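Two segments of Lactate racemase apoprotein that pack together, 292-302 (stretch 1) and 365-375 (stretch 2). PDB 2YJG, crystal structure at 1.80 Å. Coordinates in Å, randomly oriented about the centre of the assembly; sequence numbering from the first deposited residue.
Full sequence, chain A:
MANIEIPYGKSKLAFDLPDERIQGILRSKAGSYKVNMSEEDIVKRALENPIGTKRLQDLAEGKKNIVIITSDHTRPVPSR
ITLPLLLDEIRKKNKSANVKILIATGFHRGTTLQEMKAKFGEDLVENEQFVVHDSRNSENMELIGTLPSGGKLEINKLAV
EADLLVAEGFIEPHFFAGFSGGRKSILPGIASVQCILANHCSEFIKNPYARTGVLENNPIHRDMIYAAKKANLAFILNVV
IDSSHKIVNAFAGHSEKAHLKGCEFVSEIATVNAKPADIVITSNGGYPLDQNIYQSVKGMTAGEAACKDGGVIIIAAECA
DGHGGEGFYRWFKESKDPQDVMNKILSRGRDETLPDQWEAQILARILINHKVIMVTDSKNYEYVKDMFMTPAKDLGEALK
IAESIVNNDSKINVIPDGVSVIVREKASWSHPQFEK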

# COMPACT_ATOMS: atom_id res chain seq x y z
N ASN A 292 2.45 -2.28 -28.87
CA ASN A 292 3.73 -2.03 -29.55
C ASN A 292 4.08 -3.16 -30.50
O ASN A 292 3.50 -4.26 -30.41
N ILE A 293 4.98 -2.86 -31.44
CA ILE A 293 5.47 -3.81 -32.44
C ILE A 293 6.05 -5.07 -31.81
O ILE A 293 5.72 -6.18 -32.26
N TYR A 294 6.83 -4.88 -30.73
CA TYR A 294 7.40 -5.97 -29.95
C TYR A 294 6.31 -7.02 -29.64
O TYR A 294 6.48 -8.21 -29.89
N GLN A 295 5.20 -6.59 -29.08
CA GLN A 295 4.11 -7.50 -28.71
C GLN A 295 3.48 -8.14 -29.93
O GLN A 295 3.04 -9.27 -29.90
N SER A 296 3.41 -7.39 -31.01
CA SER A 296 2.71 -7.85 -32.25
C SER A 296 3.37 -9.02 -32.98
O SER A 296 2.70 -9.72 -33.75
N VAL A 297 4.65 -9.26 -32.70
CA VAL A 297 5.29 -10.50 -33.16
C VAL A 297 4.51 -11.73 -32.69
O VAL A 297 4.51 -12.73 -33.38
N LYS A 298 3.84 -11.69 -31.54
CA LYS A 298 3.01 -12.83 -31.06
C LYS A 298 1.89 -13.25 -32.03
O LYS A 298 1.83 -14.43 -32.49
N GLY A 299 1.08 -12.27 -32.42
CA GLY A 299 0.01 -12.46 -33.44
C GLY A 299 0.59 -12.86 -34.79
O GLY A 299 0.02 -13.64 -35.55
N MET A 300 1.76 -12.31 -35.14
CA MET A 300 2.37 -12.69 -36.39
C MET A 300 2.73 -14.18 -36.48
O MET A 300 2.69 -14.77 -37.59
N THR A 301 3.10 -14.76 -35.33
CA THR A 301 3.40 -16.21 -35.28
C THR A 301 2.16 -17.06 -35.58
O THR A 301 2.30 -18.15 -36.13
N ALA A 302 0.96 -16.58 -35.20
CA ALA A 302 -0.30 -17.29 -35.50
C ALA A 302 -0.48 -17.17 -37.02
O ALA A 302 -0.82 -18.15 -37.66
N ARG A 365 12.70 -14.89 -38.09
CA ARG A 365 12.26 -16.22 -38.57
C ARG A 365 11.05 -16.03 -39.50
O ARG A 365 11.01 -16.55 -40.62
N ILE A 366 10.08 -15.20 -39.07
CA ILE A 366 8.88 -14.96 -39.90
C ILE A 366 9.20 -14.30 -41.21
O ILE A 366 8.84 -14.80 -42.23
N LEU A 367 9.95 -13.22 -41.18
CA LEU A 367 10.22 -12.41 -42.31
C LEU A 367 11.16 -13.05 -43.33
O LEU A 367 11.32 -12.53 -44.46
N ILE A 368 11.87 -14.10 -42.94
CA ILE A 368 12.72 -14.81 -43.88
C ILE A 368 11.88 -15.61 -44.85
O ILE A 368 12.29 -15.71 -45.99
N ASN A 369 10.71 -16.11 -44.41
CA ASN A 369 9.81 -16.96 -45.20
C ASN A 369 8.50 -16.27 -45.67
O ASN A 369 7.71 -16.90 -46.41
N HIS A 370 8.23 -15.07 -45.17
CA HIS A 370 6.92 -14.41 -45.39
C HIS A 370 7.08 -12.93 -45.44
O HIS A 370 7.95 -12.37 -44.77
N LYS A 371 6.18 -12.26 -46.16
CA LYS A 371 6.08 -10.81 -46.06
C LYS A 371 5.08 -10.46 -45.00
O LYS A 371 4.06 -11.15 -44.91
N VAL A 372 5.33 -9.42 -44.22
CA VAL A 372 4.39 -8.96 -43.23
C VAL A 372 4.00 -7.54 -43.58
O VAL A 372 4.86 -6.68 -43.96
N ILE A 373 2.69 -7.33 -43.54
CA ILE A 373 2.10 -6.01 -43.73
C ILE A 373 1.47 -5.60 -42.43
O ILE A 373 0.65 -6.35 -41.87
N MET A 374 1.84 -4.44 -41.91
CA MET A 374 1.22 -4.00 -40.67
C MET A 374 0.23 -2.82 -40.91
O MET A 374 0.59 -1.79 -41.46
N VAL A 375 -1.00 -3.01 -40.50
CA VAL A 375 -1.99 -1.94 -40.33
C VAL A 375 -1.81 -1.42 -38.93
O VAL A 375 -2.09 -2.10 -37.95

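The contact between the two stretches is mainly apolar. No hydrogen bond crosses it. A helix, 293-302, lies over a second helix, at Arg365 and Ile366, and over the strand that carries Val372 and Met374. The axis of the first helix passes 10.9 Å from both the second helix and the strand. It runs at 48° to the helix and at 127° to the strand. The backbones stay well apart, so side chains fill the gap. Together the two stretches bury 343 Å².

Four side chains leave the backbone toward the other stretch and make most of the contact: Met300 from stretch 1, and Ile366, Val372 and Met374 from stretch 2. Met300 has the largest covered area. Its chi angles are m, t, t, so the chain is extended and reaches two parts of stretch 2. Near its base, Met300 CB lies 3.7 Å from Ile366 CD1. At its tip, Met300 CE lies 4.0 Å from Val372 CG1 and 3.8 Å from Met374 SD. This one side chain therefore touches both the helix and the strand of stretch 2.

Ile366 adopts m, t, which extends CD1 to the first helix. There the methyl meets three residues. Besides Met300, Ile366 CD1 lies 4.4 Å from Val297 CG1, with Val297 in the t rotamer, and 4.0 Å from Thr301 CG2. It also approaches the helix backbone: Ile366 CD1 is 3.9 Å from Thr301 N. The CA atoms of Thr301 and Ile366 are 7.3 Å apart, much closer than the 9.3 Å between those of Ile293 and Met374.

That wider gap is spanned by Met374, whose chi angles are m, t, p. Its sulfur packs on Ile293, with Met374 SD 4.0 Å from Ile293 CG2. Ile293 is m, t and its CA-to-CB bond points sideways. Val372, in the t rotamer, touches stretch 1 through Met300.

The hydroxyls of Ser296 and Thr301 find their partners within stretch 1. Ser296 also points toward stretch 2, and its OG lies 3.3 Å from Met374 CE, but this is not a hydrogen bond. In the p rotamer, Ser296 OG instead donates to Ile293 O at 2.6 Å. Thr301 behaves alike: also p, its OG1 donates to Lys298 O at 2.6 Å. Its methyl is left to meet Ile366 and Arg365. Arg365 starts sideways, but its end comes nearer, and Arg365 NH2 lies 3.7 Å from Thr301 CG2. Arg365 NE and NH2 have hydrogen-bonding partners just outside the two stretches.

Other polar side chains bond within their own stretch, outside the contact. Asn292 caps the first helix, with Gln295 N donating to Asn292 OD1 at 2.8 Å. Lys298 points away from stretch 2, and its NZ donates to Gln295 OE1 at 2.8 Å. In stretch 2, His370 ND1 donates to Ile366 O at 3.2 Å.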

# COMPACT_ATOMS: atom_id res chain seq x y z
CB ASN A 292 4.84 -1.73 -28.51
CG ASN A 292 5.08 -2.87 -27.58
OD1 ASN A 292 5.23 -4.00 -28.03
ND2 ASN A 292 5.12 -2.60 -26.25
CB ILE A 293 6.41 -3.20 -33.47
CG1 ILE A 293 5.76 -1.97 -34.10
CG2 ILE A 293 6.70 -4.22 -34.58
CD1 ILE A 293 6.68 -1.26 -35.11
CB TYR A 294 8.01 -5.37 -28.69
CG TYR A 294 8.80 -6.33 -27.84
CD1 TYR A 294 8.16 -7.17 -26.96
CD2 TYR A 294 10.20 -6.37 -27.89
CE1 TYR A 294 8.88 -8.08 -26.16
CE2 TYR A 294 10.93 -7.24 -27.06
CZ TYR A 294 10.27 -8.08 -26.21
OH TYR A 294 10.98 -8.94 -25.44
CB GLN A 295 3.02 -6.79 -27.89
CG GLN A 295 3.41 -6.48 -26.46
CD GLN A 295 3.84 -7.66 -25.71
OE1 GLN A 295 3.23 -8.73 -25.77
NE2 GLN A 295 4.94 -7.48 -24.94
CB SER A 296 2.55 -6.69 -33.22
OG SER A 296 3.76 -6.44 -33.96
CB VAL A 297 6.75 -10.56 -32.70
CG1 VAL A 297 7.52 -11.86 -33.27
CG2 VAL A 297 7.49 -9.26 -33.12
CB LYS A 298 2.48 -12.57 -29.69
CG LYS A 298 3.61 -12.35 -28.62
CD LYS A 298 3.07 -11.88 -27.33
CE LYS A 298 4.14 -11.78 -26.24
NZ LYS A 298 3.55 -11.39 -24.88
CB MET A 300 3.66 -11.91 -36.65
CG MET A 300 3.50 -10.39 -36.75
SD MET A 300 5.08 -9.61 -37.09
CE MET A 300 4.61 -7.91 -36.87
CB THR A 301 4.03 -16.73 -33.95
OG1 THR A 301 3.11 -16.65 -32.85
CG2 THR A 301 5.42 -16.03 -33.64
CB ALA A 302 -1.49 -16.65 -34.75
CB ARG A 365 11.91 -17.14 -37.39
CG ARG A 365 11.46 -18.47 -37.82
CD ARG A 365 11.02 -19.29 -36.67
NE ARG A 365 9.66 -18.89 -36.24
CZ ARG A 365 9.22 -18.91 -34.99
NH1 ARG A 365 10.01 -19.24 -33.96
NH2 ARG A 365 7.99 -18.51 -34.75
CB ILE A 366 7.83 -14.15 -39.13
CG1 ILE A 366 7.45 -14.95 -37.94
CG2 ILE A 366 6.53 -13.88 -39.97
CD1 ILE A 366 6.59 -14.16 -36.94
CB LEU A 367 10.75 -11.05 -41.83
CG LEU A 367 9.90 -10.16 -40.93
CD1 LEU A 367 10.65 -8.84 -40.56
CD2 LEU A 367 8.62 -9.83 -41.66
CB ILE A 368 13.73 -15.77 -43.20
CG1 ILE A 368 14.80 -14.94 -42.45
CG2 ILE A 368 14.44 -16.69 -44.25
CD1 ILE A 368 15.53 -15.78 -41.46
CB ASN A 369 9.36 -18.17 -44.37
CG ASN A 369 10.39 -19.23 -44.24
OD1 ASN A 369 11.48 -19.18 -44.81
ND2 ASN A 369 10.05 -20.24 -43.41
CB HIS A 370 5.95 -14.72 -44.23
CG HIS A 370 5.80 -16.17 -43.95
ND1 HIS A 370 6.54 -16.83 -43.00
CD2 HIS A 370 4.99 -17.10 -44.51
CE1 HIS A 370 6.21 -18.11 -43.00
NE2 HIS A 370 5.23 -18.29 -43.88
CB LYS A 371 5.55 -10.24 -47.39
CG LYS A 371 6.39 -10.63 -48.57
CD LYS A 371 7.59 -9.79 -48.75
CE LYS A 371 8.54 -10.45 -49.81
NZ LYS A 371 9.25 -9.44 -50.66
CB VAL A 372 4.96 -9.07 -41.82
CG1 VAL A 372 3.99 -8.46 -40.77
CG2 VAL A 372 5.28 -10.54 -41.50
CB ILE A 373 1.02 -5.96 -44.87
CG1 ILE A 373 1.66 -6.24 -46.21
CG2 ILE A 373 0.29 -4.58 -44.90
CD1 ILE A 373 0.76 -6.75 -47.24
CB MET A 374 2.26 -3.61 -39.61
CG MET A 374 3.19 -4.71 -39.13
SD MET A 374 4.15 -4.20 -37.69
CE MET A 374 2.97 -4.36 -36.44
CB VAL A 375 -3.48 -2.47 -40.58
CG1 VAL A 375 -4.57 -1.41 -40.26
CG2 VAL A 375 -3.62 -3.01 -42.05